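Local coordinates for putative cytoplasmic protein (Salmonella enterica subsp. enterica serovar Typhimurium, PDB 4J32) that probably cleaves peptidoglycan as Tae4, a papain-like NlpC/P60 amidase effector of the type VI secretion system, and is held here in complex with its immunity protein Tai4, at residues Asn20-Ala25 against Val140-Gly145; Lys28-Val33 against Pro58-Tyr63; Phe70-Asn75 against Asn94-Tyr99; Pro107-Asn112 against Gly168-Leu173; Ile126-His131 against Gly161-Glu166. One frame throughout, in Å; residues are numbered along the deposited sequence. Where two conformers were deposited one is given.

Overall arrangement
Contact 1 joins the helical part to an antiparallel sheet of order 109-112, 164-172, 124-131, 138-143, a division in keeping with a papain-like NlpC/P60 peptidase. Contacts 2 and 3 lie within the helical part, joining helices 57-67 and 93-103 to the loops 28-33 and 70-75, respectively. Contacts 4 and 5 lie within the sheet, pairing strand 164-172 with one neighbour each, about 14 Å between centres. Along the chain, contacts 2 and 3 are nested in series inside contact 1, and contact 5 inside contact 4; contact 1 crosses both sheet contacts. Contact 2 lies across the chain's centre from contacts 4 and 5, whereas Ile-97 of contact 3 reaches Val-127 and Lys-129 of contact 5.

Contact 1 of 5, residues Asn20-Ala25 against Val140-Gly145; sequences NEAWLA and VTLWNG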
# COMPACT_ATOMS: atom_id res chain seq x y z
N ASN A 20 8.07 -4.67 44.11
CA ASN A 20 9.50 -4.86 43.81
C ASN A 20 9.73 -5.96 42.78
O ASN A 20 10.51 -5.78 41.84
CB ASN A 20 10.30 -5.17 45.07
CG ASN A 20 10.58 -3.91 45.88
OD1 ASN A 20 10.83 -2.85 45.30
ND2 ASN A 20 10.54 -4.02 47.21
N GLU A 21 9.04 -7.10 42.94
CA GLU A 21 9.22 -8.18 41.96
C GLU A 21 8.65 -7.82 40.58
O GLU A 21 9.19 -8.22 39.55
CB GLU A 21 8.60 -9.48 42.44
CG GLU A 21 9.30 -10.11 43.62
CD GLU A 21 8.58 -11.34 44.09
OE1 GLU A 21 7.69 -11.18 44.94
OE2 GLU A 21 8.90 -12.45 43.58
N ALA A 22 7.54 -7.09 40.57
CA ALA A 22 6.92 -6.67 39.30
C ALA A 22 7.82 -5.72 38.54
O ALA A 22 8.00 -5.85 37.33
CB ALA A 22 5.56 -6.04 39.57
N TRP A 23 8.42 -4.77 39.26
CA TRP A 23 9.29 -3.74 38.67
C TRP A 23 10.56 -4.36 38.11
O TRP A 23 11.01 -4.02 36.99
CB TRP A 23 9.63 -2.69 39.73
CG TRP A 23 10.19 -1.38 39.17
CD1 TRP A 23 11.50 -0.99 39.12
CD2 TRP A 23 9.43 -0.29 38.60
NE1 TRP A 23 11.61 0.26 38.56
CE2 TRP A 23 10.36 0.72 38.23
CE3 TRP A 23 8.06 -0.07 38.38
CZ2 TRP A 23 9.96 1.93 37.64
CZ3 TRP A 23 7.66 1.16 37.79
CH2 TRP A 23 8.62 2.14 37.44
N LEU A 24 11.15 -5.28 38.88
CA LEU A 24 12.30 -6.03 38.41
C LEU A 24 11.97 -6.82 37.13
O LEU A 24 12.75 -6.83 36.17
CB LEU A 24 12.76 -7.00 39.52
CG LEU A 24 13.92 -7.96 39.33
CD1 LEU A 24 14.35 -8.45 40.72
CD2 LEU A 24 13.59 -9.15 38.41
N ALA A 25 10.86 -7.52 37.14
CA ALA A 25 10.52 -8.37 35.99
C ALA A 25 10.27 -7.50 34.73
O ALA A 25 10.73 -7.81 33.64
CB ALA A 25 9.27 -9.21 36.30
N VAL A 140 -1.12 0.10 29.32
CA VAL A 140 -1.03 -0.56 30.63
C VAL A 140 0.45 -0.69 30.95
O VAL A 140 1.22 -1.18 30.12
CB VAL A 140 -1.56 -2.03 30.63
CG1 VAL A 140 -1.79 -2.52 32.09
CG2 VAL A 140 -2.79 -2.20 29.79
N THR A 141 0.85 -0.25 32.14
CA THR A 141 2.27 -0.32 32.53
C THR A 141 2.40 -0.30 34.07
O THR A 141 1.40 -0.37 34.78
CB THR A 141 3.12 0.81 31.86
OG1 THR A 141 4.52 0.54 32.01
CG2 THR A 141 2.77 2.16 32.40
N LEU A 142 3.64 -0.25 34.57
CA LEU A 142 3.86 -0.08 36.00
C LEU A 142 4.20 1.36 36.30
O LEU A 142 4.69 2.09 35.43
CB LEU A 142 4.99 -1.00 36.51
CG LEU A 142 4.79 -2.50 36.24
CD1 LEU A 142 5.97 -3.22 36.83
CD2 LEU A 142 3.50 -3.00 36.88
N TRP A 143 3.92 1.76 37.53
CA TRP A 143 4.09 3.12 38.00
C TRP A 143 4.68 3.05 39.39
O TRP A 143 4.16 2.33 40.26
CB TRP A 143 2.70 3.81 37.99
CG TRP A 143 2.63 5.12 38.71
CD1 TRP A 143 2.15 5.34 39.98
CD2 TRP A 143 3.05 6.40 38.22
NE1 TRP A 143 2.23 6.69 40.29
CE2 TRP A 143 2.78 7.35 39.22
CE3 TRP A 143 3.61 6.84 37.00
CZ2 TRP A 143 3.07 8.72 39.07
CZ3 TRP A 143 3.89 8.19 36.85
CH2 TRP A 143 3.62 9.11 37.87
N ASN A 144 5.78 3.77 39.63
CA ASN A 144 6.44 3.67 40.93
C ASN A 144 6.18 4.85 41.87
O ASN A 144 6.92 5.04 42.85
CB ASN A 144 7.95 3.44 40.75
CG ASN A 144 8.67 4.70 40.29
OD1 ASN A 144 8.04 5.71 39.99
ND2 ASN A 144 10.00 4.63 40.23
N GLY A 145 5.15 5.64 41.57
CA GLY A 145 4.85 6.86 42.33
C GLY A 145 5.39 8.14 41.70
O GLY A 145 4.99 9.24 42.07
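Trp-23 leaves helix 19-28 with CG anti to its backbone N (chi1 -164°), which swings the indole off the flank of the helix toward the end of strand 138-143. Its CB and five-membered ring stay on the helix side, and the benzo half does the touching. CE3 and CZ3 both lie against Leu-142 CB, CZ3 at 3.7 Å, where the two side chains run past each other in opposite directions. CZ3 also brings the ring edge close to Trp-143 N, which sits near the indole plane. Farther round, CH2 meets Asn-144 CB at 3.6 Å; this carbon stands over one face toward the rim, a CH-pi contact 3.9 Å from the centroid of the six-membered ring. The Asn-144 amide continues over the indole, the two planes only 10° apart, and ND2 ends 3.7 Å from Trp-23 CZ2. Asn-144 OD1 accepts from the backbone N atoms of Ser-146 and Ile-147, which would hold the amide in this pose. Leu-142 CD1 reaches back to the helix, 3.4 Å from Ala-22 O. No hydrogen bond crosses. Helix 19-28 thus packs, by plain apolar contact, against an outermost strand of the four-stranded antiparallel sheet; Phe-19 meets the indole from the same helix, Val-64 of helix 57-67 packs on Ala-22, and Ile-125 of strand 124-131 touches Leu-142.

Contact 2 of 5, residues Lys28-Val33 against Pro58-Tyr63; sequences KVNHSV and PIRMSY
A tight inverse gamma turn centred on Asn-30 turns two carbonyls of the 28-33 loop toward one arginine, Arg-60 of helix 57-67. The arginine chain is extended from CG to NE and slides past Val-29, its CB 3.7 Å from Val-29 CG2. At the tip, NE donates to Val-29 O (2.9 Å, bent to 140°) and NH2 to His-31 O (2.7 Å, a straighter 165°). Both oxygens lie in the guanidinium plane, yet both N-H groups arrive from above the respective carbonyl planes. One turn along the helix, Tyr-63 offers a ring face: Val-29 CG1 stands over its centre, 3.6 Å from the centroid, in a CH-pi contact. Lys-28 CB meets the Tyr-63 OH at 3.6 Å, while its bent chain carries NZ to a bound 2-ethoxyethanol. Two neutral carbonyls thus grip the buried guanidinium without a carboxylate across this contact, fixing its rotation and pinning the turn between helices 19-28 and 33-40.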
# COMPACT_ATOMS: atom_id res chain seq x y z
N LYS A 28 13.30 -6.59 32.65
CA LYS A 28 13.87 -7.65 31.81
C LYS A 28 13.34 -7.59 30.38
O LYS A 28 13.99 -8.06 29.45
CB LYS A 28 13.60 -9.05 32.37
CG LYS A 28 13.97 -9.26 33.86
CD LYS A 28 15.34 -8.73 34.27
CE LYS A 28 16.49 -9.56 33.76
NZ LYS A 28 17.79 -9.09 34.38
N VAL A 29 12.14 -7.02 30.23
CA VAL A 29 11.51 -6.92 28.91
C VAL A 29 11.27 -5.48 28.45
O VAL A 29 10.50 -5.25 27.51
CB VAL A 29 10.19 -7.77 28.84
CG1 VAL A 29 10.51 -9.26 28.92
CG2 VAL A 29 9.18 -7.36 29.95
N ASN A 30 11.90 -4.51 29.12
CA ASN A 30 11.78 -3.11 28.75
C ASN A 30 12.73 -2.77 27.60
O ASN A 30 13.62 -1.91 27.69
CB ASN A 30 11.96 -2.18 29.98
CG ASN A 30 11.56 -0.75 29.68
OD1 ASN A 30 10.61 -0.50 28.93
ND2 ASN A 30 12.32 0.20 30.23
N HIS A 31 12.54 -3.49 26.50
CA HIS A 31 13.38 -3.35 25.31
C HIS A 31 12.50 -3.29 24.08
O HIS A 31 11.27 -3.32 24.20
CB HIS A 31 14.34 -4.54 25.21
CG HIS A 31 15.20 -4.70 26.42
ND1 HIS A 31 16.27 -3.87 26.67
CD2 HIS A 31 15.09 -5.53 27.48
CE1 HIS A 31 16.82 -4.21 27.82
NE2 HIS A 31 16.13 -5.21 28.34
N SER A 32 13.13 -3.18 22.90
CA SER A 32 12.40 -3.19 21.63
C SER A 32 11.54 -4.45 21.54
O SER A 32 11.90 -5.48 22.12
CB SER A 32 13.35 -3.11 20.44
OG SER A 32 14.06 -4.34 20.23
N VAL A 33 10.43 -4.38 20.81
CA VAL A 33 9.61 -5.57 20.60
C VAL A 33 10.44 -6.75 20.00
O VAL A 33 10.25 -7.90 20.44
CB VAL A 33 8.32 -5.25 19.76
CG1 VAL A 33 8.66 -4.83 18.33
CG2 VAL A 33 7.36 -6.42 19.77
N PRO A 58 1.20 -5.20 26.06
CA PRO A 58 0.55 -6.28 26.81
C PRO A 58 1.45 -7.50 27.05
O PRO A 58 1.23 -8.25 28.02
CB PRO A 58 -0.66 -6.65 25.94
CG PRO A 58 -0.27 -6.26 24.55
CD PRO A 58 0.58 -5.01 24.73
N ILE A 59 2.44 -7.67 26.19
CA ILE A 59 3.37 -8.79 26.33
C ILE A 59 4.27 -8.53 27.54
O ILE A 59 4.56 -9.45 28.31
CB ILE A 59 4.18 -9.00 25.04
CG1 ILE A 59 3.22 -9.26 23.85
CG2 ILE A 59 5.20 -10.20 25.21
CD1 ILE A 59 3.87 -9.30 22.43
N ARG A 60 4.69 -7.27 27.72
CA ARG A 60 5.51 -6.98 28.91
C ARG A 60 4.71 -7.19 30.21
O ARG A 60 5.22 -7.75 31.17
CB ARG A 60 6.09 -5.57 28.88
CG ARG A 60 7.00 -5.24 27.68
CD ARG A 60 7.59 -3.83 27.87
NE ARG A 60 8.41 -3.44 26.72
CZ ARG A 60 8.05 -2.51 25.84
NH1 ARG A 60 6.89 -1.85 25.95
NH2 ARG A 60 8.86 -2.25 24.82
N MET A 61 3.46 -6.73 30.23
CA MET A 61 2.59 -6.93 31.39
C MET A 61 2.34 -8.43 31.66
O MET A 61 2.33 -8.88 32.81
CB MET A 61 1.29 -6.15 31.22
CG MET A 61 1.44 -4.64 31.48
SD MET A 61 2.15 -4.25 33.10
CE MET A 61 0.93 -5.00 34.20
N SER A 62 2.17 -9.20 30.58
CA SER A 62 2.04 -10.65 30.73
C SER A 62 3.30 -11.27 31.37
O SER A 62 3.21 -12.12 32.26
CB SER A 62 1.77 -11.31 29.37
OG SER A 62 0.51 -10.88 28.86
N TYR A 63 4.46 -10.84 30.90
CA TYR A 63 5.72 -11.29 31.48
C TYR A 63 5.76 -11.00 32.99
O TYR A 63 6.11 -11.88 33.78
CB TYR A 63 6.90 -10.63 30.75
CG TYR A 63 8.27 -11.08 31.23
CD1 TYR A 63 8.92 -12.15 30.61
CD2 TYR A 63 8.92 -10.41 32.27
CE1 TYR A 63 10.19 -12.55 31.03
CE2 TYR A 63 10.20 -10.80 32.71
CZ TYR A 63 10.82 -11.87 32.09
OH TYR A 63 12.08 -12.28 32.48

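Contact 3 of 5, residues Phe70-Asn75 against Asn94-Tyr99; sequences FPIARN and NDMIDY
Ile-72 and Tyr-99 cross obliquely, the isoleucine laid over one face of the phenol. Tyr-99 has CG anti to its backbone N (chi1 178°), so the ring projects from helix 93-103 to the 70-75 loop, hydroxyl foremost. Ile-72 CG1 approaches Tyr-99 CZ at 3.7 Å, a CH-pi contact displaced toward the hydroxyl end; Ile-72 CG2 lies nearer Tyr-99 CE1. Beyond the ring, Ile-72 CD1 reaches Met-96 CE at 4.1 Å, brought there by the bends of the methionine chain at chi2 and chi3. Ser-62 of helix 57-67 touches both Ile-72 and Met-96, and Asn-66 OD1 accepts from Ile-72 N.

Tyr-99 OH ends beside the loop backbone, 3.5 Å from Ile-72 CA, without bonding directly to it. Two waters fill that role. One, at the ring edge and in its plane, accepts from Tyr-99 OH at 2.6 Å and donates to Phe-70 O; the other donates to Tyr-99 OH at 2.7 Å and accepts from Ala-73 N. The hydroxyl therefore acts as donor and acceptor at once, and through the waters it satisfies a carbonyl and an N-H on either side of Ile-72, joining loop to helix by solvent as well as by packing.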
# COMPACT_ATOMS: atom_id res chain seq x y z
N PHE A 70 1.87 -14.93 39.45
CA PHE A 70 0.44 -14.71 39.11
C PHE A 70 0.20 -14.95 37.62
O PHE A 70 -0.28 -14.06 36.91
CB PHE A 70 -0.02 -13.30 39.56
CG PHE A 70 0.08 -13.12 41.03
CD1 PHE A 70 -1.02 -13.37 41.84
CD2 PHE A 70 1.30 -12.79 41.63
CE1 PHE A 70 -0.92 -13.25 43.23
CE2 PHE A 70 1.40 -12.68 43.03
CZ PHE A 70 0.31 -12.91 43.82
N PRO A 71 0.50 -16.18 37.15
CA PRO A 71 0.50 -16.46 35.72
C PRO A 71 -0.90 -16.37 35.13
O PRO A 71 -1.90 -16.65 35.80
CB PRO A 71 1.03 -17.89 35.63
CG PRO A 71 0.65 -18.50 36.95
CD PRO A 71 0.81 -17.39 37.94
N ILE A 72 -0.94 -15.94 33.88
CA ILE A 72 -2.17 -15.92 33.08
C ILE A 72 -2.59 -17.36 32.79
O ILE A 72 -1.82 -18.14 32.21
CB ILE A 72 -1.94 -15.12 31.77
CG1 ILE A 72 -1.69 -13.63 32.13
CG2 ILE A 72 -3.13 -15.25 30.80
CD1 ILE A 72 -1.10 -12.82 30.97
N ALA A 73 -3.81 -17.71 33.19
CA ALA A 73 -4.30 -19.08 33.04
C ALA A 73 -4.47 -19.41 31.56
O ALA A 73 -4.85 -18.53 30.78
CB ALA A 73 -5.61 -19.27 33.79
N ARG A 74 -4.19 -20.66 31.20
CA ARG A 74 -4.37 -21.12 29.82
C ARG A 74 -5.78 -20.81 29.30
O ARG A 74 -5.96 -20.35 28.17
CB ARG A 74 -4.11 -22.63 29.73
CG ARG A 74 -4.16 -23.16 28.31
CD ARG A 74 -4.45 -24.65 28.26
NE ARG A 74 -5.80 -25.00 28.70
CZ ARG A 74 -6.89 -24.92 27.94
NH1 ARG A 74 -6.82 -24.48 26.69
NH2 ARG A 74 -8.06 -25.26 28.44
N ASN A 75 -6.78 -21.05 30.15
CA ASN A 75 -8.16 -20.88 29.70
C ASN A 75 -8.81 -19.52 29.98
O ASN A 75 -10.02 -19.39 29.87
CB ASN A 75 -9.02 -22.02 30.23
CG ASN A 75 -9.26 -21.91 31.72
OD1 ASN A 75 -8.64 -21.09 32.40
ND2 ASN A 75 -10.16 -22.74 32.23
N ASN A 94 -6.41 -4.11 24.83
CA ASN A 94 -7.77 -4.15 25.34
C ASN A 94 -7.98 -5.40 26.21
O ASN A 94 -8.69 -5.37 27.22
CB ASN A 94 -8.79 -4.08 24.19
CG ASN A 94 -9.13 -2.64 23.77
OD1 ASN A 94 -8.83 -1.67 24.49
ND2 ASN A 94 -9.80 -2.49 22.60
N ASP A 95 -7.38 -6.51 25.77
CA ASP A 95 -7.49 -7.79 26.49
C ASP A 95 -6.75 -7.73 27.82
O ASP A 95 -7.26 -8.20 28.83
CB ASP A 95 -6.96 -8.97 25.66
CG ASP A 95 -7.97 -9.46 24.64
OD1 ASP A 95 -9.15 -9.00 24.64
OD2 ASP A 95 -7.59 -10.33 23.82
N MET A 96 -5.57 -7.12 27.82
CA MET A 96 -4.80 -7.01 29.06
C MET A 96 -5.54 -6.16 30.07
O MET A 96 -5.61 -6.52 31.26
CB MET A 96 -3.40 -6.44 28.81
CG MET A 96 -2.60 -6.18 30.12
SD MET A 96 -2.45 -7.60 31.25
CE MET A 96 -1.52 -8.80 30.28
N ILE A 97 -6.12 -5.06 29.59
CA ILE A 97 -6.93 -4.20 30.46
C ILE A 97 -8.09 -4.99 31.08
O ILE A 97 -8.30 -4.95 32.31
CB ILE A 97 -7.44 -2.95 29.70
CG1 ILE A 97 -6.24 -2.06 29.36
CG2 ILE A 97 -8.43 -2.16 30.59
CD1 ILE A 97 -6.56 -0.86 28.43
N ASP A 98 -8.82 -5.73 30.25
CA ASP A 98 -9.98 -6.49 30.72
C ASP A 98 -9.55 -7.60 31.67
O ASP A 98 -10.23 -7.87 32.67
CB ASP A 98 -10.77 -7.07 29.55
CG ASP A 98 -11.58 -6.02 28.82
OD1 ASP A 98 -12.02 -5.02 29.45
OD2 ASP A 98 -11.80 -6.21 27.61
N TYR A 99 -8.41 -8.24 31.36
CA TYR A 99 -7.84 -9.29 32.22
C TYR A 99 -7.60 -8.78 33.63
O TYR A 99 -8.01 -9.41 34.63
CB TYR A 99 -6.53 -9.86 31.62
CG TYR A 99 -5.89 -10.92 32.50
CD1 TYR A 99 -6.23 -12.28 32.36
CD2 TYR A 99 -4.97 -10.58 33.51
CE1 TYR A 99 -5.63 -13.28 33.19
CE2 TYR A 99 -4.40 -11.55 34.35
CZ TYR A 99 -4.72 -12.89 34.17
OH TYR A 99 -4.15 -13.82 35.00
O HOH W 1 -2.68 -12.90 36.97
O HOH W 2 -5.61 -16.15 34.98

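Contact 4 of 5, residues Pro107-Asn112 against Gly168-Leu173; sequences PDLIVN and GTLWIL
The Trp-171 indole carries Pro-107 CB and Thr-169 CG2 over one face, both 4.0 Å above its plane and offset toward the rim. Pro-107 lies alongside it, pointing the same way, while its CB is squeezed against Thr-169 CG2 at 3.5 Å, tighter than usual for two carbons. The indole NE1 passes Pro-107 and donates instead to Gly-105 O, which would help to set the turn of the ring; Leu-100 and Thr-101 of helix 93-103 also touch the Trp-171 side chain. The carboxylate of Asp-108 crosses Ile-172 at about a right angle: OD1 takes Ile-172 N at 2.8 Å on its anti lone pair and also forms a salt bridge with Arg-16. Here the edge strand 109-112 joins antiparallel strand 164-172 through a classic beta bulge, Asp-108 and Leu-109 together facing Leu-170. Leu-170 O receives both N-H groups, Asp-108 N at 2.8 Å almost along the C=O axis and Leu-109 N at a longer 3.3 Å on a lone pair. Past the bulge the pairing is regular, with Leu-170 N returning to Leu-109 O and with Val-111 and Gly-168 bonded both ways. Leu-109 and Leu-170 stand on one sheet face, their CB atoms 4.1 Å apart; Ile-110 and Thr-169 occupy the other.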
# COMPACT_ATOMS: atom_id res chain seq x y z
N PRO A 107 -10.04 -1.57 41.96
CA PRO A 107 -8.95 -0.60 41.79
C PRO A 107 -8.84 0.29 43.01
O PRO A 107 -9.82 0.51 43.74
CB PRO A 107 -9.40 0.25 40.59
CG PRO A 107 -10.50 -0.52 39.93
CD PRO A 107 -11.13 -1.36 40.99
N ASP A 108 -7.64 0.79 43.24
CA ASP A 108 -7.41 1.64 44.40
C ASP A 108 -7.61 3.12 44.12
O ASP A 108 -7.92 3.88 45.03
CB ASP A 108 -6.02 1.37 44.94
CG ASP A 108 -5.90 -0.04 45.46
OD1 ASP A 108 -5.22 -0.85 44.81
OD2 ASP A 108 -6.58 -0.35 46.47
N LEU A 109 -7.40 3.52 42.87
CA LEU A 109 -7.63 4.89 42.40
C LEU A 109 -8.22 4.82 41.00
O LEU A 109 -7.72 4.07 40.14
CB LEU A 109 -6.30 5.65 42.27
CG LEU A 109 -5.80 6.79 43.14
CD1 LEU A 109 -4.49 7.33 42.57
CD2 LEU A 109 -6.87 7.90 43.27
N ILE A 110 -9.29 5.59 40.78
CA ILE A 110 -9.83 5.83 39.45
C ILE A 110 -9.93 7.34 39.28
O ILE A 110 -10.55 8.02 40.11
CB ILE A 110 -11.22 5.18 39.23
CG1 ILE A 110 -11.19 3.67 39.55
CG2 ILE A 110 -11.72 5.44 37.79
CD1 ILE A 110 -12.60 3.01 39.56
N VAL A 111 -9.32 7.87 38.21
CA VAL A 111 -9.23 9.33 38.02
C VAL A 111 -9.72 9.71 36.62
O VAL A 111 -9.17 9.27 35.63
CB VAL A 111 -7.75 9.85 38.23
CG1 VAL A 111 -7.69 11.38 38.20
CG2 VAL A 111 -7.13 9.30 39.51
N ASN A 112 -10.77 10.53 36.56
CA ASN A 112 -11.26 11.09 35.29
C ASN A 112 -10.29 12.16 34.83
O ASN A 112 -9.80 12.96 35.66
CB ASN A 112 -12.65 11.72 35.51
CG ASN A 112 -13.41 11.94 34.22
OD1 ASN A 112 -13.19 11.22 33.23
ND2 ASN A 112 -14.29 12.91 34.21
N GLY A 168 -7.78 7.17 34.20
CA GLY A 168 -6.60 6.46 34.70
C GLY A 168 -6.98 5.65 35.92
O GLY A 168 -7.69 6.15 36.79
N THR A 169 -6.48 4.42 35.99
CA THR A 169 -6.85 3.47 37.03
C THR A 169 -5.56 2.86 37.58
O THR A 169 -4.70 2.42 36.81
CB THR A 169 -7.73 2.34 36.43
OG1 THR A 169 -8.90 2.92 35.86
CG2 THR A 169 -8.16 1.29 37.49
N LEU A 170 -5.44 2.83 38.91
CA LEU A 170 -4.28 2.23 39.55
C LEU A 170 -4.71 1.08 40.48
O LEU A 170 -5.63 1.23 41.30
CB LEU A 170 -3.49 3.30 40.32
CG LEU A 170 -2.18 2.83 41.01
CD1 LEU A 170 -1.04 2.66 40.02
CD2 LEU A 170 -1.79 3.80 42.13
N TRP A 171 -4.04 -0.07 40.32
CA TRP A 171 -4.10 -1.14 41.34
C TRP A 171 -2.78 -1.11 42.08
O TRP A 171 -1.73 -1.34 41.48
CB TRP A 171 -4.25 -2.52 40.67
CG TRP A 171 -5.64 -2.81 40.15
CD1 TRP A 171 -6.69 -3.28 40.87
CD2 TRP A 171 -6.10 -2.65 38.81
NE1 TRP A 171 -7.80 -3.41 40.05
CE2 TRP A 171 -7.46 -3.06 38.78
CE3 TRP A 171 -5.50 -2.22 37.63
CZ2 TRP A 171 -8.23 -3.03 37.61
CZ3 TRP A 171 -6.28 -2.19 36.46
CH2 TRP A 171 -7.62 -2.60 36.46
N ILE A 172 -2.83 -0.82 43.38
CA ILE A 172 -1.60 -0.74 44.18
C ILE A 172 -0.96 -2.12 44.31
O ILE A 172 -1.66 -3.13 44.58
CB ILE A 172 -1.90 -0.13 45.58
CG1 ILE A 172 -2.27 1.36 45.43
CG2 ILE A 172 -0.75 -0.34 46.55
CD1 ILE A 172 -2.72 2.02 46.74
N LEU A 173 0.35 -2.17 44.12
CA LEU A 173 1.13 -3.38 44.41
C LEU A 173 1.92 -3.20 45.70
O LEU A 173 2.53 -2.16 45.91
CB LEU A 173 2.07 -3.73 43.23
CG LEU A 173 1.42 -4.07 41.86
CD1 LEU A 173 2.53 -4.46 40.85
CD2 LEU A 173 0.41 -5.20 41.97

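Contact 5 of 5, residues Ile126-His131 against Gly161-Glu166; sequences IVVKGH and GPFVPE
Backbone hydrogen bonds join the ends of strands 124-131 and 164-172: Val-164 N gives a straight bond (180°) to His-131 O at 2.8 Å, His-131 N returns to Val-164 O, and Glu-166 N reaches Lys-129 O at 2.8 Å. Gly-130 CA adds a CA-H...O contact to Val-164 O at 3.2 Å.

Among polar side chains, His-131 ND1 donates in its ring plane to Glu-166 OE2 at 3.1 Å, meeting the carboxylate from above its plane. Glu-166 OE1 and Gly-130 O share a water.

Apolar contacts add to these. Val-164 CB stands over one imidazole face, 3.7 Å from the His-131 ring centroid, in a CH-pi contact. Val-128 CG1 touches Pro-165 CB at 3.5 Å and meets the Phe-163 ring at its edge; that ring stacks on Trp-133.

His-131 also packs on Glu-2 of one immunity-protein chain, and Pro-162 on Asn-70 of another. The ND1 proton points to Glu-166, whose charge would be expected to raise the imidazole pKa.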
# COMPACT_ATOMS: atom_id res chain seq x y z
N ILE A 126 -0.77 0.55 36.40
CA ILE A 126 -1.58 1.67 35.92
C ILE A 126 -2.16 1.40 34.52
O ILE A 126 -1.47 0.89 33.63
CB ILE A 126 -0.80 3.02 35.97
CG1 ILE A 126 -1.74 4.22 35.75
CG2 ILE A 126 0.38 3.04 34.98
CD1 ILE A 126 -1.25 5.48 36.41
N VAL A 127 -3.43 1.74 34.35
CA VAL A 127 -4.07 1.71 33.05
C VAL A 127 -4.53 3.11 32.74
O VAL A 127 -5.11 3.78 33.60
CB VAL A 127 -5.31 0.75 33.02
CG1 VAL A 127 -6.13 0.91 31.72
CG2 VAL A 127 -4.84 -0.71 33.19
N VAL A 128 -4.23 3.59 31.52
CA VAL A 128 -4.79 4.84 31.04
C VAL A 128 -5.54 4.56 29.74
O VAL A 128 -4.98 3.93 28.83
CB VAL A 128 -3.69 5.92 30.84
CG1 VAL A 128 -4.29 7.26 30.48
CG2 VAL A 128 -2.80 6.04 32.10
N LYS A 129 -6.79 4.98 29.67
CA LYS A 129 -7.55 4.91 28.43
C LYS A 129 -7.75 6.34 27.96
O LYS A 129 -7.95 7.26 28.77
CB LYS A 129 -8.91 4.23 28.64
CG LYS A 129 -8.82 2.72 28.94
CD LYS A 129 -10.23 2.22 29.30
CE LYS A 129 -10.28 0.71 29.63
NZ LYS A 129 -11.27 0.42 30.76
N GLY A 130 -7.69 6.54 26.65
CA GLY A 130 -7.91 7.87 26.12
C GLY A 130 -7.99 7.86 24.61
O GLY A 130 -7.97 6.79 23.98
N HIS A 131 -8.02 9.05 24.03
CA HIS A 131 -8.07 9.17 22.58
C HIS A 131 -6.83 9.81 21.97
O HIS A 131 -6.05 10.48 22.66
CB HIS A 131 -9.33 9.94 22.16
CG HIS A 131 -9.41 11.34 22.68
ND1 HIS A 131 -10.05 11.67 23.86
CD2 HIS A 131 -8.97 12.52 22.16
CE1 HIS A 131 -9.98 12.97 24.05
NE2 HIS A 131 -9.34 13.52 23.03
N GLY A 161 0.87 15.29 25.10
CA GLY A 161 1.21 14.66 23.81
C GLY A 161 -0.01 14.56 22.91
O GLY A 161 -1.01 15.25 23.15
N PRO A 162 0.06 13.72 21.85
CA PRO A 162 -1.14 13.57 21.02
C PRO A 162 -2.19 12.68 21.70
O PRO A 162 -3.37 12.76 21.38
CB PRO A 162 -0.60 12.94 19.73
CG PRO A 162 0.63 12.20 20.14
CD PRO A 162 1.18 12.90 21.37
N PHE A 163 -1.76 11.85 22.65
CA PHE A 163 -2.68 11.07 23.46
C PHE A 163 -3.35 11.95 24.53
O PHE A 163 -2.66 12.65 25.26
CB PHE A 163 -1.92 9.94 24.13
CG PHE A 163 -2.78 8.98 24.89
CD1 PHE A 163 -3.70 8.18 24.22
CD2 PHE A 163 -2.68 8.89 26.28
CE1 PHE A 163 -4.49 7.28 24.92
CE2 PHE A 163 -3.47 7.99 26.99
CZ PHE A 163 -4.37 7.18 26.31
N VAL A 164 -4.68 11.93 24.57
CA VAL A 164 -5.45 12.66 25.60
C VAL A 164 -6.08 11.65 26.57
O VAL A 164 -7.06 10.99 26.22
CB VAL A 164 -6.54 13.55 25.00
CG1 VAL A 164 -7.36 14.26 26.11
CG2 VAL A 164 -5.93 14.58 24.02
N PRO A 165 -5.51 11.51 27.78
CA PRO A 165 -6.04 10.56 28.77
C PRO A 165 -7.47 10.94 29.20
O PRO A 165 -7.74 12.11 29.50
CB PRO A 165 -5.06 10.68 29.95
CG PRO A 165 -3.89 11.48 29.44
CD PRO A 165 -4.34 12.26 28.27
N GLU A 166 -8.37 9.96 29.19
CA GLU A 166 -9.76 10.15 29.64
C GLU A 166 -9.95 9.59 31.06
O GLU A 166 -10.57 10.23 31.92
CB GLU A 166 -10.72 9.42 28.70
CG GLU A 166 -10.84 10.01 27.29
CD GLU A 166 -11.12 8.93 26.25
OE1 GLU A 166 -10.85 7.72 26.52
OE2 GLU A 166 -11.55 9.31 25.15
O HOH W 3 -10.41 5.00 25.00